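Local structure of penaeus monodon metallodensovirus major capsid protein (Penaeus monodon metallodensovirus, 6WH7) at residues Ile83-Met88 against Val124-Ser129; Phe90-Asn95 against Ser232-Ala237; Met157-Asp162 against Leu218-Asp223. The protein forms the icosahedral shell of a shrimp densovirus, sixty copies assembling into a particle that in the virus probably encloses the DNA genome. All blocks are in the same frame, centred on the assembly; numbering follows the deposited sequence.

Contact 1. Residues Ile83-Met88 against Val124-Ser129; sequences IPWNVM and VGYTLS
Trp-85 and Tyr-126 press together in the tight part of this contact: CE2 of Tyr-126 lies 3.5 Å from both CB and CE3 of Trp-85, against the root of the indole and the near corner of its six-membered ring. From the tyrosine's side, CE3 arrives at the ring edge, close to its plane. The two side chains cross at about a right angle with ring planes 66° apart, an oblique meeting of two broad, largely apolar groups that suits a buried site. CG of Trp-85 stands between its backbone N and carbonyl carbon (chi1 81°), which swings the indole from the loop toward strand 124-129. A little along the phenol, Ile-83 sets its CG2 branch 3.9 Å from Tyr-126 CZ. Here strand 79-83, in one sheet of the jelly-roll barrel built by parvoviral capsid proteins, runs out into a loop that faces strand 118-135 of the other sheet. A type I turn from Pro-84 to Val-87, closed by Val-87 N to Pro-84 O at 3.3 Å, carries the chain round; proline's restricted phi fits the inverse gamma turn centred on it. The polar tips are satisfied by strand 270-274 and the residue just ahead of it: Tyr-126 OH hydrogen-bonds His-271 ND1, Trp-85 NE1 bonds Ala-269 O, and the His-271 ring stacks on the indole. Packing is looser at the flanks. Val-124 and Leu-128 point toward the loop but stop short of it, packing respectively on Ile-297 and Phe-291 of strand 287-302. Gly-125, lacking a side chain, and Thr-127 are partly exposed, the strand's more open part.

Contact 2. Residues Phe90-Asn95 against Ser232-Ala237; sequences FYCEYN and SDYGNA
The hydroxyl of Tyr-234 is the donor in a hydrogen bond to Glu-93, with OH 2.5 Å from OE1, and this bond ties the loop 232-237 to the chain at and just after the short, weakly bonded helix 88-92. The oxygen is met on its anti side, 17° out of the carboxylate plane, while carboxylate and phenol ring are turned 55° from one another. An extended glutamate, CG opposite the backbone N (chi1 176°), lays its chain past the hydroxyl. Beside it, Cys-92 SG reaches the ring obliquely, 3.9 Å from its centroid, a sulfur-aromatic contact for which a small, polarisable side chain is well fitted. The helix lies between strand 79-83 and strand 118-135, as a helix does between the C and D strands of other parvoviral capsid proteins, and the partner loop comes after strand 229-230 and before strand 257-262. In the next shell, Arg-89 forms a salt bridge with Glu-93 OE2, which would favour a charged carboxylate at this buried place and orient it. Tyr-110 holds the other partner: its OH bonds the backbone N of Tyr-234, and the two rings meet edge-to-face. Gly-235 follows with a positive phi, which glycine adopts readily, and farther along Ala-237 shares a backbone bond with Met-88 at the start of the helix.

Contact 3. Residues Met157-Asp162 against Leu218-Asp223; sequences MIHSID and LHFSHD
His-159 lays its imidazole over one face of the Phe-220 ring in an offset stack, with centroids 4.2 Å apart and planes 25° from parallel. The overlap is through the outer end of each ring: NE2 sits above the phenyl, displaced toward its rim, and lies 3.4 Å from Phe-220 CE2. The side chains come from opposite directions, the histidine with CG opposite its backbone N (chi1 -175°), so that the imidazole extends inward toward the facing strand and meets the phenylalanine halfway. Ile-161, two residues on and on the same side of its strand, adds its CD1 methyl 3.6 Å from Phe-220 CE1, approaching the ring obliquely. Leu-218 closes on the histidine's stem, CD1 to His-159 CB at 3.9 Å. These four side chains fill part of the space between the two sheets of the jelly-roll sandwich, strand 157-162 lying in one sheet and 218-222 in the other. The axes of the two strand segments pass 10.7 Å apart and run at 17°, nearly parallel, the distance of face-to-face packing and too great for backbone pairing. Alternation sorts each strand: His-159 and Ile-161 look inward while Ile-158 and Ser-160 look away, Ser-160 OG bonding Asn-208 OD1. On the partner strand, the polar His-219 and Ser-221 occupy the exposed side, which lies nearer the particle centre and is consistent with an inner capsid surface. His-271 meets both His-159 and Phe-220 edge-to-face, and Tyr-126 extends the aromatic cluster beyond Phe-220.

Contacts 1 and 3 are close companions, their centres about 8 Å apart, because strands 118-135 and 218-222 are neighbours in one sheet: Val-124 O and His-222 N probably bond across it, as do Leu-128 O and Leu-218 N. Contact 2 lies to one side, about 12 Å from contact 1 and about 20 Å from contact 3 between centres. It joins contact 1 through helix 88-92, with a probable bond from Tyr-91 OH to Trp-85 O. Along the chain contacts 1 and 2 interleave, while contact 3 follows contact 1 and nests within the loop closed by contact 2. Distant parts of the sequence are thus gathered into one jelly-roll core.

Contact 1. Residues Ile83-Met88 against Val124-Ser129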
loop_
_atom_site.group_PDB
_atom_site.type_symbol
_atom_site.label_atom_id
_atom_site.label_comp_id
_atom_site.label_asym_id
_atom_site.label_seq_id
_atom_site.Cartn_x
_atom_site.Cartn_y
_atom_site.Cartn_z
ATOM N N ILE A 83 -14.268 49.569 -84.864
ATOM C CA ILE A 83 -13.338 48.448 -84.830
ATOM C C ILE A 83 -14.033 47.278 -85.509
ATOM O O ILE A 83 -14.979 46.717 -84.943
ATOM C CB ILE A 83 -12.931 48.088 -83.395
ATOM C CG1 ILE A 83 -12.522 49.335 -82.620
ATOM C CG2 ILE A 83 -11.796 47.102 -83.404
ATOM C CD1 ILE A 83 -11.447 50.099 -83.249
ATOM N N PRO A 84 -13.606 46.860 -86.686
ATOM C CA PRO A 84 -14.269 45.751 -87.381
ATOM C C PRO A 84 -13.883 44.411 -86.769
ATOM O O PRO A 84 -13.487 43.480 -87.467
ATOM C CB PRO A 84 -13.753 45.893 -88.812
ATOM C CG PRO A 84 -12.419 46.460 -88.643
ATOM C CD PRO A 84 -12.452 47.353 -87.449
ATOM N N TRP A 85 -14.003 44.313 -85.456
ATOM C CA TRP A 85 -13.496 43.164 -84.734
ATOM C C TRP A 85 -14.479 42.015 -84.763
ATOM O O TRP A 85 -14.189 40.954 -84.212
ATOM C CB TRP A 85 -13.200 43.558 -83.292
ATOM C CG TRP A 85 -14.408 43.574 -82.429
ATOM C CD1 TRP A 85 -15.467 44.413 -82.516
ATOM C CD2 TRP A 85 -14.628 42.768 -81.273
ATOM N NE1 TRP A 85 -16.378 44.127 -81.532
ATOM C CE2 TRP A 85 -15.872 43.127 -80.746
ATOM C CE3 TRP A 85 -13.900 41.754 -80.646
ATOM C CZ2 TRP A 85 -16.401 42.515 -79.624
ATOM C CZ3 TRP A 85 -14.424 41.154 -79.536
ATOM C CH2 TRP A 85 -15.666 41.533 -79.034
ATOM N N ASN A 86 -15.646 42.216 -85.358
ATOM C CA ASN A 86 -16.600 41.147 -85.565
ATOM C C ASN A 86 -16.488 40.515 -86.939
ATOM O O ASN A 86 -17.284 39.639 -87.268
ATOM C CB ASN A 86 -18.027 41.634 -85.305
ATOM C CG ASN A 86 -18.412 42.808 -86.150
ATOM O OD1 ASN A 86 -17.563 43.507 -86.687
ATOM N ND2 ASN A 86 -19.708 43.030 -86.284
ATOM N N VAL A 87 -15.509 40.919 -87.731
ATOM C CA VAL A 87 -15.310 40.401 -89.073
ATOM C C VAL A 87 -14.207 39.354 -89.021
ATOM O O VAL A 87 -13.161 39.581 -88.407
ATOM C CB VAL A 87 -14.954 41.535 -90.045
ATOM C CG1 VAL A 87 -14.776 41.010 -91.443
ATOM C CG2 VAL A 87 -16.006 42.605 -89.992
ATOM N N MET A 88 -14.446 38.201 -89.649
ATOM C CA MET A 88 -13.413 37.173 -89.728
ATOM C C MET A 88 -12.167 37.697 -90.416
ATOM O O MET A 88 -11.046 37.406 -89.996
ATOM C CB MET A 88 -13.944 35.947 -90.467
ATOM C CG MET A 88 -14.949 35.123 -89.715
ATOM S SD MET A 88 -14.247 34.309 -88.284
ATOM C CE MET A 88 -13.155 33.150 -89.089
ATOM N N VAL A 124 -11.759 34.434 -80.441
ATOM C CA VAL A 124 -11.239 35.509 -81.272
ATOM C C VAL A 124 -11.023 36.705 -80.359
ATOM O O VAL A 124 -11.744 36.891 -79.379
ATOM C CB VAL A 124 -12.204 35.832 -82.435
ATOM C CG1 VAL A 124 -13.334 36.743 -81.998
ATOM C CG2 VAL A 124 -11.475 36.349 -83.596
ATOM N N GLY A 125 -10.007 37.499 -80.648
ATOM C CA GLY A 125 -9.697 38.605 -79.769
ATOM C C GLY A 125 -8.622 39.492 -80.351
ATOM O O GLY A 125 -7.904 39.112 -81.278
ATOM N N TYR A 126 -8.525 40.689 -79.784
ATOM C CA TYR A 126 -7.514 41.644 -80.200
ATOM C C TYR A 126 -7.047 42.439 -78.992
ATOM O O TYR A 126 -7.725 42.512 -77.970
ATOM C CB TYR A 126 -8.030 42.581 -81.290
ATOM C CG TYR A 126 -9.070 43.570 -80.845
ATOM C CD1 TYR A 126 -8.718 44.856 -80.489
ATOM C CD2 TYR A 126 -10.402 43.220 -80.773
ATOM C CE1 TYR A 126 -9.656 45.758 -80.087
ATOM C CE2 TYR A 126 -11.344 44.121 -80.367
ATOM C CZ TYR A 126 -10.966 45.387 -80.028
ATOM O OH TYR A 126 -11.910 46.290 -79.622
ATOM N N THR A 127 -5.866 43.026 -79.123
ATOM C CA THR A 127 -5.260 43.806 -78.056
ATOM C C THR A 127 -4.835 45.156 -78.600
ATOM O O THR A 127 -4.151 45.228 -79.621
ATOM C CB THR A 127 -4.052 43.093 -77.455
ATOM O OG1 THR A 127 -4.460 41.840 -76.901
ATOM C CG2 THR A 127 -3.450 43.927 -76.361
ATOM N N LEU A 128 -5.256 46.215 -77.927
ATOM C CA LEU A 128 -4.777 47.565 -78.180
ATOM C C LEU A 128 -3.709 47.893 -77.158
ATOM O O LEU A 128 -3.931 47.739 -75.958
ATOM C CB LEU A 128 -5.920 48.569 -78.100
ATOM C CG LEU A 128 -6.554 48.979 -79.416
ATOM C CD1 LEU A 128 -6.985 47.793 -80.196
ATOM C CD2 LEU A 128 -7.746 49.847 -79.113
ATOM N N SER A 129 -2.556 48.338 -77.629
ATOM C CA SER A 129 -1.398 48.437 -76.765
ATOM C C SER A 129 -0.574 49.658 -77.120
ATOM O O SER A 129 -0.515 50.068 -78.277
ATOM C CB SER A 129 -0.539 47.186 -76.879
ATOM O OG SER A 129 0.617 47.323 -76.095
#

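Contact 2. Residues Phe90-Asn95 against Ser232-Ala237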
loop_
_atom_site.group_PDB
_atom_site.type_symbol
_atom_site.label_atom_id
_atom_site.label_comp_id
_atom_site.label_asym_id
_atom_site.label_seq_id
_atom_site.Cartn_x
_atom_site.Cartn_y
_atom_site.Cartn_z
ATOM N N PHE A 90 -10.784 40.376 -90.289
ATOM C CA PHE A 90 -9.985 41.245 -89.440
ATOM C C PHE A 90 -8.851 40.479 -88.779
ATOM O O PHE A 90 -7.729 40.981 -88.678
ATOM C CB PHE A 90 -10.914 41.884 -88.410
ATOM C CG PHE A 90 -10.243 42.794 -87.433
ATOM C CD1 PHE A 90 -9.846 44.058 -87.805
ATOM C CD2 PHE A 90 -10.094 42.418 -86.117
ATOM C CE1 PHE A 90 -9.263 44.898 -86.901
ATOM C CE2 PHE A 90 -9.518 43.257 -85.213
ATOM C CZ PHE A 90 -9.101 44.497 -85.604
ATOM N N TYR A 91 -9.132 39.274 -88.297
ATOM C CA TYR A 91 -8.174 38.503 -87.522
ATOM C C TYR A 91 -7.216 37.669 -88.361
ATOM O O TYR A 91 -6.015 37.633 -88.085
ATOM C CB TYR A 91 -8.936 37.606 -86.564
ATOM C CG TYR A 91 -9.753 38.388 -85.599
ATOM C CD1 TYR A 91 -9.216 38.815 -84.406
ATOM C CD2 TYR A 91 -11.057 38.728 -85.891
ATOM C CE1 TYR A 91 -9.957 39.535 -83.524
ATOM C CE2 TYR A 91 -11.802 39.446 -85.015
ATOM C CZ TYR A 91 -11.249 39.847 -83.829
ATOM O OH TYR A 91 -11.989 40.572 -82.935
ATOM N N CYS A 92 -7.732 36.959 -89.351
ATOM C CA CYS A 92 -6.958 35.971 -90.085
ATOM C C CYS A 92 -6.431 36.481 -91.414
ATOM O O CYS A 92 -5.837 35.711 -92.168
ATOM C CB CYS A 92 -7.784 34.699 -90.276
ATOM S SG CYS A 92 -9.456 34.969 -90.782
ATOM N N GLU A 93 -6.633 37.752 -91.715
ATOM C CA GLU A 93 -6.201 38.333 -92.971
ATOM C C GLU A 93 -5.617 39.701 -92.684
ATOM O O GLU A 93 -6.228 40.496 -91.966
ATOM C CB GLU A 93 -7.379 38.408 -93.935
ATOM C CG GLU A 93 -7.112 39.056 -95.235
ATOM C CD GLU A 93 -8.241 38.822 -96.194
ATOM O OE1 GLU A 93 -9.164 38.073 -95.823
ATOM O OE2 GLU A 93 -8.224 39.391 -97.304
ATOM N N TYR A 94 -4.437 39.974 -93.220
ATOM C CA TYR A 94 -3.657 41.125 -92.784
ATOM C C TYR A 94 -3.840 42.217 -93.823
ATOM O O TYR A 94 -3.156 42.236 -94.844
ATOM C CB TYR A 94 -2.197 40.715 -92.635
ATOM C CG TYR A 94 -1.275 41.732 -92.018
ATOM C CD1 TYR A 94 -1.291 41.959 -90.655
ATOM C CD2 TYR A 94 -0.347 42.417 -92.782
ATOM C CE1 TYR A 94 -0.447 42.858 -90.077
ATOM C CE2 TYR A 94 0.506 43.323 -92.207
ATOM C CZ TYR A 94 0.450 43.538 -90.852
ATOM O OH TYR A 94 1.294 44.439 -90.259
ATOM N N ASN A 95 -4.702 43.175 -93.522
ATOM C CA ASN A 95 -5.016 44.256 -94.445
ATOM C C ASN A 95 -4.439 45.519 -93.837
ATOM O O ASN A 95 -5.045 46.127 -92.955
ATOM C CB ASN A 95 -6.519 44.374 -94.651
ATOM C CG ASN A 95 -7.109 43.185 -95.362
ATOM O OD1 ASN A 95 -8.043 42.559 -94.874
ATOM N ND2 ASN A 95 -6.597 42.891 -96.543
ATOM N N SER A 232 -15.547 25.671 -95.639
ATOM C CA SER A 232 -15.166 26.580 -96.706
ATOM C C SER A 232 -14.490 27.804 -96.107
ATOM O O SER A 232 -14.314 27.911 -94.893
ATOM C CB SER A 232 -16.384 26.982 -97.542
ATOM O OG SER A 232 -16.016 27.886 -98.566
ATOM N N ASP A 233 -14.105 28.737 -96.972
ATOM C CA ASP A 233 -13.472 29.957 -96.505
ATOM C C ASP A 233 -14.510 30.927 -95.964
ATOM O O ASP A 233 -15.677 30.900 -96.355
ATOM C CB ASP A 233 -12.659 30.618 -97.616
ATOM C CG ASP A 233 -13.497 31.005 -98.807
ATOM O OD1 ASP A 233 -14.684 30.620 -98.868
ATOM O OD2 ASP A 233 -12.968 31.711 -99.690
ATOM N N TYR A 234 -14.074 31.787 -95.040
ATOM C CA TYR A 234 -15.006 32.730 -94.435
ATOM C C TYR A 234 -15.514 33.734 -95.459
ATOM O O TYR A 234 -16.718 33.992 -95.528
ATOM C CB TYR A 234 -14.368 33.416 -93.227
ATOM C CG TYR A 234 -13.090 34.151 -93.512
ATOM C CD1 TYR A 234 -13.098 35.477 -93.896
ATOM C CD2 TYR A 234 -11.875 33.523 -93.375
ATOM C CE1 TYR A 234 -11.934 36.141 -94.156
ATOM C CE2 TYR A 234 -10.710 34.175 -93.640
ATOM C CZ TYR A 234 -10.739 35.485 -94.020
ATOM O OH TYR A 234 -9.563 36.143 -94.276
ATOM N N GLY A 235 -14.629 34.290 -96.279
ATOM C CA GLY A 235 -15.086 35.070 -97.410
ATOM C C GLY A 235 -15.862 36.317 -97.049
ATOM O O GLY A 235 -17.044 36.416 -97.381
ATOM N N ASN A 236 -15.223 37.236 -96.330
ATOM C CA ASN A 236 -15.835 38.463 -95.798
ATOM C C ASN A 236 -17.163 38.170 -95.102
ATOM O O ASN A 236 -18.183 38.818 -95.323
ATOM C CB ASN A 236 -15.945 39.583 -96.856
ATOM C CG ASN A 236 -16.877 39.277 -98.016
ATOM O OD1 ASN A 236 -17.945 38.705 -97.862
ATOM N ND2 ASN A 236 -16.467 39.698 -99.200
ATOM N N ALA A 237 -17.110 37.202 -94.204
ATOM C CA ALA A 237 -18.169 36.907 -93.262
ATOM C C ALA A 237 -17.819 37.495 -91.906
ATOM O O ALA A 237 -16.646 37.614 -91.549
ATOM C CB ALA A 237 -18.375 35.401 -93.128
#

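Contact 3. Residues Met157-Asp162 against Leu218-Asp223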
loop_
_atom_site.group_PDB
_atom_site.type_symbol
_atom_site.label_atom_id
_atom_site.label_comp_id
_atom_site.label_asym_id
_atom_site.label_seq_id
_atom_site.Cartn_x
_atom_site.Cartn_y
_atom_site.Cartn_z
ATOM N N MET A 157 -7.608 58.472 -75.290
ATOM C CA MET A 157 -8.452 57.951 -76.348
ATOM C C MET A 157 -9.512 57.073 -75.711
ATOM O O MET A 157 -9.215 56.277 -74.820
ATOM C CB MET A 157 -7.646 57.164 -77.379
ATOM C CG MET A 157 -8.486 56.635 -78.520
ATOM S SD MET A 157 -7.529 55.802 -79.778
ATOM C CE MET A 157 -7.099 54.311 -78.909
ATOM N N ILE A 158 -10.749 57.235 -76.151
ATOM C CA ILE A 158 -11.874 56.536 -75.550
ATOM C C ILE A 158 -12.119 55.260 -76.335
ATOM O O ILE A 158 -12.385 55.309 -77.537
ATOM C CB ILE A 158 -13.129 57.417 -75.536
ATOM C CG1 ILE A 158 -12.853 58.716 -74.799
ATOM C CG2 ILE A 158 -14.255 56.696 -74.853
ATOM C CD1 ILE A 158 -13.942 59.718 -74.933
ATOM N N HIS A 159 -12.023 54.120 -75.668
ATOM C CA HIS A 159 -12.475 52.865 -76.241
ATOM C C HIS A 159 -13.890 52.613 -75.754
ATOM O O HIS A 159 -14.127 52.520 -74.548
ATOM C CB HIS A 159 -11.589 51.695 -75.848
ATOM C CG HIS A 159 -11.967 50.423 -76.533
ATOM N ND1 HIS A 159 -11.670 50.176 -77.851
ATOM C CD2 HIS A 159 -12.724 49.384 -76.119
ATOM C CE1 HIS A 159 -12.161 49.002 -78.199
ATOM N NE2 HIS A 159 -12.809 48.503 -77.166
ATOM N N SER A 160 -14.821 52.488 -76.683
ATOM C CA SER A 160 -16.222 52.321 -76.355
ATOM C C SER A 160 -16.687 50.948 -76.804
ATOM O O SER A 160 -16.437 50.546 -77.941
ATOM C CB SER A 160 -17.060 53.404 -77.021
ATOM O OG SER A 160 -16.694 54.683 -76.551
ATOM N N ILE A 161 -17.346 50.232 -75.907
ATOM C CA ILE A 161 -18.032 48.992 -76.228
ATOM C C ILE A 161 -19.519 49.274 -76.155
ATOM O O ILE A 161 -20.009 49.763 -75.133
ATOM C CB ILE A 161 -17.650 47.861 -75.263
ATOM C CG1 ILE A 161 -16.168 47.539 -75.372
ATOM C CG2 ILE A 161 -18.457 46.638 -75.562
ATOM C CD1 ILE A 161 -15.709 46.578 -74.339
ATOM N N ASP A 162 -20.244 48.964 -77.217
ATOM C CA ASP A 162 -21.663 49.270 -77.251
ATOM C C ASP A 162 -22.399 47.980 -76.924
ATOM O O ASP A 162 -22.695 47.175 -77.806
ATOM C CB ASP A 162 -22.037 49.806 -78.625
ATOM C CG ASP A 162 -23.426 50.354 -78.673
ATOM O OD1 ASP A 162 -24.067 50.438 -77.610
ATOM O OD2 ASP A 162 -23.876 50.704 -79.777
ATOM N N LEU A 218 -5.271 47.131 -73.806
ATOM C CA LEU A 218 -6.694 46.832 -73.801
ATOM C C LEU A 218 -6.907 45.504 -74.514
ATOM O O LEU A 218 -6.699 45.408 -75.723
ATOM C CB LEU A 218 -7.474 47.947 -74.484
ATOM C CG LEU A 218 -7.398 49.334 -73.868
ATOM C CD1 LEU A 218 -8.150 50.304 -74.735
ATOM C CD2 LEU A 218 -7.951 49.321 -72.470
ATOM N N HIS A 219 -7.324 44.490 -73.769
ATOM C CA HIS A 219 -7.545 43.155 -74.303
ATOM C C HIS A 219 -9.036 42.933 -74.475
ATOM O O HIS A 219 -9.813 43.207 -73.557
ATOM C CB HIS A 219 -6.978 42.090 -73.368
ATOM C CG HIS A 219 -5.532 42.273 -73.040
ATOM N ND1 HIS A 219 -4.522 41.996 -73.933
ATOM C CD2 HIS A 219 -4.925 42.715 -71.912
ATOM C CE1 HIS A 219 -3.355 42.249 -73.368
ATOM N NE2 HIS A 219 -3.572 42.692 -72.144
ATOM N N PHE A 220 -9.435 42.428 -75.634
ATOM C CA PHE A 220 -10.835 42.112 -75.878
ATOM C C PHE A 220 -10.904 40.766 -76.567
ATOM O O PHE A 220 -10.286 40.581 -77.613
ATOM C CB PHE A 220 -11.498 43.197 -76.719
ATOM C CG PHE A 220 -11.394 44.544 -76.104
ATOM C CD1 PHE A 220 -12.244 44.919 -75.093
ATOM C CD2 PHE A 220 -10.417 45.417 -76.506
ATOM C CE1 PHE A 220 -12.129 46.137 -74.515
ATOM C CE2 PHE A 220 -10.304 46.637 -75.930
ATOM C CZ PHE A 220 -11.153 46.994 -74.926
ATOM N N SER A 221 -11.635 39.833 -75.977
ATOM C CA SER A 221 -11.760 38.490 -76.507
ATOM C C SER A 221 -13.226 38.146 -76.684
ATOM O O SER A 221 -14.103 38.706 -76.028
ATOM C CB SER A 221 -11.110 37.452 -75.595
ATOM O OG SER A 221 -9.712 37.640 -75.529
ATOM N N HIS A 222 -13.479 37.211 -77.588
ATOM C CA HIS A 222 -14.807 36.647 -77.756
ATOM C C HIS A 222 -14.663 35.155 -77.963
ATOM O O HIS A 222 -13.993 34.723 -78.903
ATOM C CB HIS A 222 -15.525 37.281 -78.937
ATOM C CG HIS A 222 -16.933 36.817 -79.110
ATOM N ND1 HIS A 222 -17.917 37.071 -78.185
ATOM C CD2 HIS A 222 -17.524 36.121 -80.107
ATOM C CE1 HIS A 222 -19.055 36.549 -78.602
ATOM N NE2 HIS A 222 -18.843 35.967 -79.766
ATOM N N ASP A 223 -15.293 34.373 -77.102
ATOM C CA ASP A 223 -15.321 32.933 -77.261
ATOM C C ASP A 223 -16.477 32.534 -78.159
ATOM O O ASP A 223 -17.565 33.102 -78.084
ATOM C CB ASP A 223 -15.457 32.232 -75.914
ATOM C CG ASP A 223 -14.193 32.278 -75.104
ATOM O OD1 ASP A 223 -13.131 32.588 -75.672
ATOM O OD2 ASP A 223 -14.255 31.992 -73.892
#